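Local coordinates for putative type I restriction enzyme R protein (Bacteroides fragilis NCTC 9343, PDB 3EVY) that is a C-terminal fragment of a putative type I restriction enzyme R subunit, which is probably required for DNA cleavage and ATP hydrolysis, at residues A[45-48]-A[49-52]; A[55-58]-A[59-63]; A[83-86]-A[87-91]. All coordinates share one frame; numbering follows the deposited sequence.

Contact 1: A[45-48]-A[49-52]; sequences DKRR and FVIL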
ATOM      1  N   ASP A  45      -1.842   4.718 -16.143  1.00 48.42           N
ATOM      2  CA  ASP A  45      -2.500   4.163 -14.977  1.00 48.48           C
ATOM      3  C   ASP A  45      -1.696   3.055 -14.342  1.00 47.50           C
ATOM      4  O   ASP A  45      -1.601   3.021 -13.118  1.00 46.99           O
ATOM      5  CB  ASP A  45      -3.869   3.644 -15.302  1.00 47.60           C
ATOM      6  CG  ASP A  45      -4.854   4.747 -15.493  1.00 49.08           C
ATOM      7  OD1 ASP A  45      -4.610   5.864 -15.001  1.00 52.06           O
ATOM      8  OD2 ASP A  45      -5.883   4.501 -16.099  1.00 54.89           O
ATOM      9  N   LYS A  46      -1.146   2.155 -15.154  1.00 46.95           N
ATOM     10  CA  LYS A  46      -0.260   1.108 -14.620  1.00 48.02           C
ATOM     11  C   LYS A  46       0.936   1.710 -13.925  1.00 47.79           C
ATOM     12  O   LYS A  46       1.283   1.268 -12.857  1.00 46.29           O
ATOM     13  CB  LYS A  46       0.190   0.107 -15.664  1.00 47.80           C
ATOM     14  CG  LYS A  46      -0.950  -0.532 -16.335  1.00 50.32           C
ATOM     15  CD  LYS A  46      -0.494  -1.074 -17.650  1.00 57.86           C
ATOM     16  CE  LYS A  46      -0.252  -2.544 -17.531  1.00 60.07           C
ATOM     17  NZ  LYS A  46      -1.152  -3.315 -18.441  1.00 65.37           N
ATOM     18  N   ARG A  47       1.531   2.757 -14.496  1.00 48.58           N
ATOM     19  CA  ARG A  47       2.636   3.412 -13.792  1.00 49.51           C
ATOM     20  C   ARG A  47       2.213   4.049 -12.462  1.00 48.20           C
ATOM     21  O   ARG A  47       2.971   3.991 -11.485  1.00 45.25           O
ATOM     22  CB  ARG A  47       3.354   4.434 -14.645  1.00 50.34           C
ATOM     23  CG  ARG A  47       3.793   3.879 -15.994  1.00 56.88           C
ATOM     24  CD  ARG A  47       4.647   2.627 -15.836  1.00 64.90           C
ATOM     25  NE  ARG A  47       3.854   1.380 -15.824  1.00 71.05           N
ATOM     26  CZ  ARG A  47       4.383   0.147 -15.812  1.00 70.99           C
ATOM     27  NH1 ARG A  47       5.707  -0.020 -15.790  1.00 72.50           N
ATOM     28  NH2 ARG A  47       3.598  -0.917 -15.815  1.00 70.49           N
ATOM     29  N   ARG A  48       1.028   4.654 -12.452  1.00 47.32           N
ATOM     30  CA  ARG A  48       0.505   5.307 -11.254  1.00 48.51           C
ATOM     31  C   ARG A  48       0.387   4.261 -10.122  1.00 48.51           C
ATOM     32  O   ARG A  48       0.753   4.530  -8.970  1.00 47.39           O
ATOM     33  CB  ARG A  48      -0.848   5.944 -11.565  1.00 49.15           C
ATOM     34  CG  ARG A  48      -1.705   6.416 -10.379  1.00 53.61           C
ATOM     35  CD  ARG A  48      -2.608   7.525 -10.935  1.00 63.30           C
ATOM     36  NE  ARG A  48      -2.045   8.008 -12.227  1.00 65.55           N
ATOM     37  CZ  ARG A  48      -2.620   8.920 -13.012  1.00 67.76           C
ATOM     38  NH1 ARG A  48      -3.792   9.445 -12.622  1.00 69.27           N
ATOM     39  NH2 ARG A  48      -2.038   9.312 -14.170  1.00 64.92           N
ATOM     40  N   PHE A  49      -0.123   3.081 -10.474  1.00 46.87           N
ATOM     41  CA  PHE A  49      -0.335   2.060  -9.503  1.00 48.14           C
ATOM     42  C   PHE A  49       1.003   1.573  -8.952  1.00 48.04           C
ATOM     43  O   PHE A  49       1.197   1.567  -7.728  1.00 48.07           O
ATOM     44  CB  PHE A  49      -1.067   0.862 -10.094  1.00 46.92           C
ATOM     45  CG  PHE A  49      -0.880  -0.367  -9.284  1.00 48.42           C
ATOM     46  CD1 PHE A  49      -1.581  -0.523  -8.075  1.00 45.63           C
ATOM     47  CD2 PHE A  49       0.010  -1.355  -9.677  1.00 44.62           C
ATOM     48  CE1 PHE A  49      -1.387  -1.641  -7.295  1.00 44.61           C
ATOM     49  CE2 PHE A  49       0.166  -2.452  -8.930  1.00 48.25           C
ATOM     50  CZ  PHE A  49      -0.521  -2.614  -7.724  1.00 43.74           C
ATOM     51  N   VAL A  50       1.911   1.174  -9.840  1.00 46.68           N
ATOM     52  CA  VAL A  50       3.276   0.819  -9.434  1.00 46.82           C
ATOM     53  C   VAL A  50       3.945   1.850  -8.494  1.00 46.68           C
ATOM     54  O   VAL A  50       4.480   1.497  -7.455  1.00 43.88           O
ATOM     55  CB  VAL A  50       4.134   0.580 -10.697  1.00 47.27           C
ATOM     56  CG1 VAL A  50       5.625   0.392 -10.340  1.00 48.23           C
ATOM     57  CG2 VAL A  50       3.613  -0.602 -11.396  1.00 46.73           C
ATOM     58  N   ILE A  51       3.874   3.142  -8.846  1.00 46.19           N
ATOM     59  CA  ILE A  51       4.513   4.188  -8.053  1.00 45.67           C
ATOM     60  C   ILE A  51       3.842   4.348  -6.696  1.00 45.29           C
ATOM     61  O   ILE A  51       4.507   4.415  -5.666  1.00 44.07           O
ATOM     62  CB  ILE A  51       4.525   5.491  -8.883  1.00 47.19           C
ATOM     63  CG1 ILE A  51       5.570   5.322  -9.998  1.00 50.55           C
ATOM     64  CG2 ILE A  51       4.837   6.690  -8.021  1.00 45.73           C
ATOM     65  CD1 ILE A  51       5.415   6.290 -11.238  1.00 53.65           C
ATOM     66  N   LEU A  52       2.510   4.321  -6.675  1.00 43.18           N
ATOM     67  CA  LEU A  52       1.805   4.401  -5.438  1.00 43.23           C
ATOM     68  C   LEU A  52       2.072   3.185  -4.593  1.00 40.65           C
ATOM     69  O   LEU A  52       2.205   3.277  -3.374  1.00 39.86           O
ATOM     70  CB  LEU A  52       0.262   4.558  -5.623  1.00 43.69           C
ATOM     71  CG  LEU A  52      -0.284   5.933  -6.074  1.00 48.14           C
ATOM     72  CD1 LEU A  52      -1.814   6.056  -5.898  1.00 51.19           C
ATOM     73  CD2 LEU A  52       0.401   7.070  -5.325  1.00 49.99           C
TER
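Ile51 lies along the carbonyl of Arg47, one helical turn back, and most of its length can be followed against that single oxygen. Ile51 CB sits 3.4 Å from Arg47 O. Ile51 CG1 is placed beside the backbone N and opposite the carbonyl carbon (chi1 -73°), a torsion that turns the chain back toward the preceding turn, and Ile51 CG1 too approaches Arg47 O, at 3.3 Å. Ile51 CD1, at the tip, still lies 3.4 Å from Arg47 O and reaches the Arg47 backbone C and, more loosely, Arg47 CB. Arg47 O also accepts a hydrogen bond from Ile51 N, 2.9 Å long with an N-H...O angle of 161°, and thus has one hydrogen bond and an aliphatic flank.

These are i to i+4 relations inside helix 43-63, an alpha-helix that runs on beyond both ends of 45-52. Phe49 N to Asp45 O, Val50 N to Lys46 O and Leu52 N to Arg48 O continue the ladder. Val50 uses its branches differently: Val50 CG2, the methyl beside the backbone N, comes to 3.3 Å from Lys46 O and also lies over one face of the Arg47 guanidinium, 4.4 Å from Arg47 NH2. Beyond this turn, Arg47 NH2 makes a weak hydrogen bond to Met91 O of helix 78-91. Leu52 places CB and CG each 3.4 Å from Arg48 O.

Phe49 departs from this pattern. Its CG is anti to its backbone N (chi1 160°). Phe49 CB lies 3.6 Å from Lys46 O, and the same oxygen sits at the edge of the ring, near its plane; the rest of the ring leads away from 45-48 to meet Phe31 edge-to-face and to touch Tyr88 and Met91.

Contact 2: A[55-58]-A[59-63]; sequences AMLR and LRNEV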
ATOM      1  N   ALA A  55       5.577   3.144  -2.861  1.00 38.89           N
ATOM      2  CA  ALA A  55       5.648   4.020  -1.686  1.00 38.96           C
ATOM      3  C   ALA A  55       4.932   3.468  -0.465  1.00 37.66           C
ATOM      4  O   ALA A  55       5.369   3.657   0.665  1.00 35.93           O
ATOM      5  CB  ALA A  55       5.024   5.492  -2.021  1.00 38.53           C
ATOM      6  N   MET A  56       3.750   2.899  -0.670  1.00 36.98           N
ATOM      7  CA  MET A  56       3.047   2.185   0.455  1.00 37.61           C
ATOM      8  C   MET A  56       3.866   1.021   0.910  1.00 36.92           C
ATOM      9  O   MET A  56       4.015   0.778   2.122  1.00 38.01           O
ATOM     10  CB  MET A  56       1.661   1.616  -0.059  1.00 36.11           C
ATOM     11  CG  MET A  56       0.450   2.620  -0.028  1.00 40.19           C
ATOM     12  SD  MET A  56      -1.090   1.644   0.081  1.00 36.91           S
ATOM     13  CE  MET A  56      -0.815   0.415  -1.120  1.00 41.30           C
ATOM     14  N   LEU A  57       4.402   0.243  -0.040  1.00 37.56           N
ATOM     15  CA  LEU A  57       5.153  -0.958   0.325  1.00 36.23           C
ATOM     16  C   LEU A  57       6.407  -0.548   1.239  1.00 37.85           C
ATOM     17  O   LEU A  57       6.713  -1.197   2.245  1.00 34.18           O
ATOM     18  CB  LEU A  57       5.614  -1.758  -0.926  1.00 36.64           C
ATOM     19  CG  LEU A  57       6.702  -2.818  -0.577  1.00 37.61           C
ATOM     20  CD1 LEU A  57       6.152  -3.962   0.424  1.00 36.87           C
ATOM     21  CD2 LEU A  57       7.283  -3.494  -1.854  1.00 39.42           C
ATOM     22  N   ARG A  58       7.087   0.527   0.878  1.00 36.20           N
ATOM     23  CA  ARG A  58       8.296   0.980   1.618  1.00 37.11           C
ATOM     24  C   ARG A  58       7.927   1.476   2.998  1.00 37.41           C
ATOM     25  O   ARG A  58       8.635   1.176   3.994  1.00 38.50           O
ATOM     26  CB  ARG A  58       9.028   2.072   0.815  1.00 35.40           C
ATOM     27  CG  ARG A  58       9.788   1.522  -0.394  1.00 35.97           C
ATOM     28  CD  ARG A  58      10.446   2.592  -1.265  1.00 42.56           C
ATOM     29  NE  ARG A  58      11.428   3.371  -0.494  1.00 44.71           N
ATOM     30  CZ  ARG A  58      12.712   3.029  -0.328  1.00 48.15           C
ATOM     31  NH1 ARG A  58      13.219   1.924  -0.892  1.00 42.90           N
ATOM     32  NH2 ARG A  58      13.496   3.816   0.418  1.00 51.19           N
ATOM     33  N   LEU A  59       6.775   2.141   3.100  1.00 37.26           N
ATOM     34  CA  LEU A  59       6.353   2.709   4.353  1.00 38.08           C
ATOM     35  C   LEU A  59       5.836   1.569   5.260  1.00 36.97           C
ATOM     36  O   LEU A  59       6.065   1.535   6.487  1.00 37.84           O
ATOM     37  CB  LEU A  59       5.265   3.765   4.099  1.00 38.21           C
ATOM     38  CG  LEU A  59       4.606   4.534   5.229  1.00 43.25           C
ATOM     39  CD1 LEU A  59       5.649   5.024   6.249  1.00 48.03           C
ATOM     40  CD2 LEU A  59       3.850   5.798   4.607  1.00 42.08           C
ATOM     41  N   ARG A  60       5.138   0.628   4.667  1.00 37.10           N
ATOM     42  CA  ARG A  60       4.712  -0.549   5.418  1.00 36.14           C
ATOM     43  C   ARG A  60       5.939  -1.290   5.995  1.00 36.20           C
ATOM     44  O   ARG A  60       5.934  -1.705   7.132  1.00 35.78           O
ATOM     45  CB  ARG A  60       3.905  -1.479   4.575  1.00 34.94           C
ATOM     46  CG  ARG A  60       3.152  -2.553   5.361  1.00 39.18           C
ATOM     47  CD  ARG A  60       1.768  -2.667   4.807  1.00 38.68           C
ATOM     48  NE  ARG A  60       1.025  -3.706   5.450  1.00 42.89           N
ATOM     49  CZ  ARG A  60      -0.281  -3.720   5.628  1.00 40.09           C
ATOM     50  NH1 ARG A  60      -0.805  -4.720   6.280  1.00 42.01           N
ATOM     51  NH2 ARG A  60      -1.045  -2.705   5.255  1.00 38.05           N
ATOM     52  N   ASN A  61       6.988  -1.456   5.218  1.00 36.89           N
ATOM     53  CA  ASN A  61       8.179  -2.186   5.704  1.00 36.05           C
ATOM     54  C   ASN A  61       8.881  -1.397   6.801  1.00 36.40           C
ATOM     55  O   ASN A  61       9.431  -1.945   7.764  1.00 37.23           O
ATOM     56  CB  ASN A  61       9.118  -2.484   4.516  1.00 35.19           C
ATOM     57  CG  ASN A  61       8.710  -3.752   3.806  1.00 39.34           C
ATOM     58  OD1 ASN A  61       8.105  -4.617   4.445  1.00 39.61           O
ATOM     59  ND2 ASN A  61       8.947  -3.844   2.484  1.00 40.17           N
ATOM     60  N   GLU A  62       8.792  -0.082   6.690  1.00 36.21           N
ATOM     61  CA  GLU A  62       9.367   0.845   7.618  1.00 37.43           C
ATOM     62  C   GLU A  62       8.675   0.778   8.978  1.00 37.79           C
ATOM     63  O   GLU A  62       9.340   0.646   9.997  1.00 37.44           O
ATOM     64  CB  GLU A  62       9.240   2.286   7.003  1.00 38.46           C
ATOM     65  CG  GLU A  62       9.647   3.405   7.927  1.00 41.98           C
ATOM     66  CD  GLU A  62      10.089   4.703   7.200  1.00 47.68           C
ATOM     67  OE1 GLU A  62      10.860   5.437   7.823  1.00 49.48           O
ATOM     68  OE2 GLU A  62       9.662   5.019   6.057  1.00 49.58           O
ATOM     69  N   VAL A  63       7.348   0.817   9.010  1.00 37.84           N
ATOM     70  CA  VAL A  63       6.635   0.553  10.297  1.00 37.12           C
ATOM     71  C   VAL A  63       6.850  -0.835  10.857  1.00 37.85           C
ATOM     72  O   VAL A  63       6.824  -0.996  12.046  1.00 39.25           O
ATOM     73  CB  VAL A  63       5.101   0.931  10.272  1.00 38.09           C
ATOM     74  CG1 VAL A  63       4.942   2.406   9.837  1.00 38.31           C
ATOM     75  CG2 VAL A  63       4.357   0.008   9.352  1.00 34.74           C
TER
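The C-terminal turns of helix 43-63 bring Leu57 and Asn61 together four residues apart, the one pair here whose side chains meet across the turn. They cross obliquely, the methyl Leu57 CD1 lying 3.5 Å from the amide nitrogen Asn61 ND2, with Leu57 CG a little farther off. Two torsions account for the meeting: Leu57 has CG anti to its backbone N (chi1 166°), whereas Asn61 has CG beside its own N (chi1 -85°), which folds the amide back toward the preceding turn. Although Asn61 ND2 is also near Leu57 O, the angle there is too poor for a hydrogen bond. That oxygen is instead bonded by the backbone amide of Asn61, Asn61 N to Leu57 O 3.0 Å.

The ladder is uneven. Arg60 N meets Met56 O at 2.8 Å, nearly in line with the carbonyl bond, and Arg60 CB lies 3.3 Å from the same oxygen. Leu59 N to Ala55 O is longer, at 3.2 Å, and the donor stands above the carbonyl plane. Glu62 N bonds Arg58 O, though their charged ends do not meet: Arg58 NH2 and Glu62 OE2 are 6.9 Å apart.

Beyond CB, Arg60 leads away from 55-58. Its guanidinium forms a salt bridge to Glu78, donates to Ile76 O and makes a cation-pi contact with Phe81, while Leu59 turns to Met23 of helix 12-30. Ala55, Arg58, Asn61 and Glu62 are exposed, and Met56, Leu59, Arg60 and Val63 buried: a pattern typical of an amphipathic alpha-helix, here packed against helices 12-30 and 78-91.

Contact 3: A[83-86]-A[87-91]; sequences DYQS and KYLDM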
ATOM      1  N   ASP A  83      -1.847  -9.531  -1.863  1.00 44.06           N
ATOM      2  CA  ASP A  83      -2.526  -9.686  -3.147  1.00 42.46           C
ATOM      3  C   ASP A  83      -2.305  -8.494  -4.080  1.00 42.21           C
ATOM      4  O   ASP A  83      -2.063  -8.660  -5.256  1.00 41.51           O
ATOM      5  CB  ASP A  83      -4.014  -9.981  -2.911  1.00 44.24           C
ATOM      6  CG  ASP A  83      -4.245 -11.356  -2.240  1.00 47.43           C
ATOM      7  OD1 ASP A  83      -3.374 -12.242  -2.343  1.00 51.02           O
ATOM      8  OD2 ASP A  83      -5.273 -11.526  -1.573  1.00 51.44           O
ATOM      9  N   TYR A  84      -2.349  -7.265  -3.566  1.00 40.50           N
ATOM     10  CA  TYR A  84      -1.939  -6.140  -4.400  1.00 40.99           C
ATOM     11  C   TYR A  84      -0.452  -6.276  -4.782  1.00 41.37           C
ATOM     12  O   TYR A  84      -0.038  -5.912  -5.883  1.00 40.97           O
ATOM     13  CB  TYR A  84      -2.143  -4.820  -3.658  1.00 40.66           C
ATOM     14  CG  TYR A  84      -3.587  -4.321  -3.603  1.00 41.93           C
ATOM     15  CD1 TYR A  84      -4.198  -3.742  -4.739  1.00 40.77           C
ATOM     16  CD2 TYR A  84      -4.331  -4.397  -2.405  1.00 41.53           C
ATOM     17  CE1 TYR A  84      -5.484  -3.240  -4.674  1.00 38.54           C
ATOM     18  CE2 TYR A  84      -5.644  -3.920  -2.349  1.00 36.93           C
ATOM     19  CZ  TYR A  84      -6.206  -3.341  -3.469  1.00 37.46           C
ATOM     20  OH  TYR A  84      -7.504  -2.837  -3.418  1.00 39.66           O
ATOM     21  N   GLN A  85       0.335  -6.808  -3.859  1.00 40.52           N
ATOM     22  CA  GLN A  85       1.774  -6.885  -4.078  1.00 42.25           C
ATOM     23  C   GLN A  85       2.063  -7.886  -5.214  1.00 43.15           C
ATOM     24  O   GLN A  85       2.919  -7.644  -6.065  1.00 42.24           O
ATOM     25  CB  GLN A  85       2.436  -7.288  -2.797  1.00 41.10           C
ATOM     26  CG  GLN A  85       3.938  -7.130  -2.776  1.00 45.79           C
ATOM     27  CD  GLN A  85       4.536  -7.738  -1.519  1.00 46.62           C
ATOM     28  OE1 GLN A  85       4.568  -8.956  -1.359  1.00 51.53           O
ATOM     29  NE2 GLN A  85       4.986  -6.911  -0.636  1.00 43.34           N
ATOM     30  N   SER A  86       1.308  -8.982  -5.292  1.00 44.01           N
ATOM     31  CA  SER A  86       1.524  -9.905  -6.451  1.00 46.55           C
ATOM     32  C   SER A  86       1.364  -9.169  -7.777  1.00 45.71           C
ATOM     33  O   SER A  86       2.171  -9.369  -8.711  1.00 46.57           O
ATOM     34  CB  SER A  86       0.581 -11.111  -6.425  1.00 46.27           C
ATOM     35  OG  SER A  86       0.712 -11.740  -5.159  1.00 52.06           O
ATOM     36  N   LYS A  87       0.344  -8.311  -7.865  1.00 45.81           N
ATOM     37  CA  LYS A  87       0.116  -7.534  -9.110  1.00 46.37           C
ATOM     38  C   LYS A  87       1.276  -6.616  -9.375  1.00 46.91           C
ATOM     39  O   LYS A  87       1.673  -6.380 -10.543  1.00 47.72           O
ATOM     40  CB  LYS A  87      -1.154  -6.657  -9.028  1.00 45.92           C
ATOM     41  CG  LYS A  87      -2.427  -7.396  -8.812  1.00 48.17           C
ATOM     42  CD  LYS A  87      -2.826  -8.181 -10.071  1.00 47.92           C
ATOM     43  CE  LYS A  87      -4.366  -8.268 -10.288  1.00 49.78           C
ATOM     44  NZ  LYS A  87      -4.676  -9.417 -11.265  1.00 54.30           N
ATOM     45  N   TYR A  88       1.771  -6.013  -8.305  1.00 46.79           N
ATOM     46  CA  TYR A  88       2.849  -5.056  -8.408  1.00 47.39           C
ATOM     47  C   TYR A  88       4.117  -5.789  -8.907  1.00 49.40           C
ATOM     48  O   TYR A  88       4.759  -5.326  -9.850  1.00 48.65           O
ATOM     49  CB  TYR A  88       3.059  -4.407  -7.047  1.00 47.54           C
ATOM     50  CG  TYR A  88       4.399  -3.697  -6.866  1.00 45.77           C
ATOM     51  CD1 TYR A  88       4.605  -2.401  -7.357  1.00 41.98           C
ATOM     52  CD2 TYR A  88       5.423  -4.297  -6.149  1.00 43.20           C
ATOM     53  CE1 TYR A  88       5.838  -1.733  -7.191  1.00 39.94           C
ATOM     54  CE2 TYR A  88       6.647  -3.637  -5.922  1.00 43.95           C
ATOM     55  CZ  TYR A  88       6.862  -2.357  -6.467  1.00 46.14           C
ATOM     56  OH  TYR A  88       8.099  -1.718  -6.245  1.00 43.23           O
ATOM     57  N   LEU A  89       4.422  -6.952  -8.329  1.00 51.52           N
ATOM     58  CA  LEU A  89       5.572  -7.757  -8.787  1.00 55.70           C
ATOM     59  C   LEU A  89       5.511  -8.188 -10.278  1.00 58.75           C
ATOM     60  O   LEU A  89       6.543  -8.182 -10.977  1.00 59.93           O
ATOM     61  CB  LEU A  89       5.805  -8.957  -7.876  1.00 55.67           C
ATOM     62  CG  LEU A  89       6.281  -8.648  -6.456  1.00 54.91           C
ATOM     63  CD1 LEU A  89       6.073  -9.802  -5.537  1.00 57.36           C
ATOM     64  CD2 LEU A  89       7.748  -8.229  -6.478  1.00 58.26           C
ATOM     65  N   ASP A  90       4.328  -8.529 -10.777  1.00 61.64           N
ATOM     66  CA  ASP A  90       4.157  -8.831 -12.205  1.00 64.91           C
ATOM     67  C   ASP A  90       4.262  -7.579 -13.055  1.00 66.26           C
ATOM     68  O   ASP A  90       4.614  -7.629 -14.220  1.00 66.93           O
ATOM     69  CB  ASP A  90       2.782  -9.433 -12.485  1.00 64.84           C
ATOM     70  CG  ASP A  90       2.549 -10.714 -11.743  1.00 67.99           C
ATOM     71  OD1 ASP A  90       3.491 -11.190 -11.085  1.00 71.44           O
ATOM     72  OD2 ASP A  90       1.412 -11.241 -11.788  1.00 71.26           O
ATOM     73  N   MET A  91       3.916  -6.452 -12.474  1.00 68.10           N
ATOM     74  CA  MET A  91       3.705  -5.241 -13.234  1.00 69.58           C
ATOM     75  C   MET A  91       4.955  -4.384 -13.325  1.00 70.90           C
ATOM     76  O   MET A  91       5.019  -3.430 -14.128  1.00 71.82           O
ATOM     77  CB  MET A  91       2.638  -4.421 -12.533  1.00 70.00           C
ATOM     78  CG  MET A  91       1.743  -3.646 -13.410  1.00 68.74           C
ATOM     79  SD  MET A  91       0.140  -3.852 -12.680  1.00 66.88           S
ATOM     80  CE  MET A  91      -0.603  -2.421 -13.416  1.00 64.54           C
TER
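The Tyr88 ring has Gln85 O at its edge, near the ring plane, with Tyr88 CD2 4.2 Å from that oxygen; the closer approach is by Tyr88 CB, 3.4 Å from Gln85 O. Its CG is anti to the backbone N (chi1 162°), which carries the ring away from 83-86 to meet Phe53 of helix 43-63, the two planes inclined at about 40°. Tyr84 CB points away from 87-91, and its ring meets Phe27 of helix 12-30 edge-to-face. Thus the last turns of the alpha-helix 78-91 send Tyr88 to helix 43-63, and Tyr84 among helices 12-30, 34-38 and 43-63, in this small all-helical fragment.

The backbone between them is held by i to i+4 bonds. Tyr88 N reaches Tyr84 O with the donor in the carbonyl plane, and Leu89 N meets Gln85 O at 2.8 Å with an N-H...O angle of 171°. Gln85 O also has Leu89 CG at 3.5 Å, and the Leu89 tip brushes the Gln85 chain, Leu89 CD1 to Gln85 CG 4.4 Å. No such bond joins Lys87 N to Asp83 O, which are 3.6 Å apart; Lys87 contributes carbon here, its CB close to Tyr84 O and its chain running on to Val34 of helix 34-38.

The helix closes with Met91 N bonded to Tyr88 O, an i to i+3 pair, and only weakly to Lys87 O. In the turn just before, Ser86 O accepts a hydrogen bond from Asp90 N, yet the carboxylate lies close as well: Asp90 OD1 is 3.3 Å from Ser86 O, an approach of two acceptors with no hydrogen bond between them.

Overall arrangement
Contacts 1 and 2 occupy successive parts of helix 43-63, their centres about 16 Å apart, and contact 3 follows on helix 78-91, so the three come in series along the chain. Contact 3 lies beside both others: its centre is about 11 Å from that of contact 1 and about 15 Å from that of contact 2. Lys46 CB packs on Met91 CE at 3.5 Å and Val50 O on Tyr88 CE1, while Leu57 CD1 reaches Gln85 NE2. Each contact is local to one helix, but side chains and one backbone carbonyl on facing sides bring the two helices together. All belong to the C-terminal family region of the putative HsdR subunit, here an all-helical fragment.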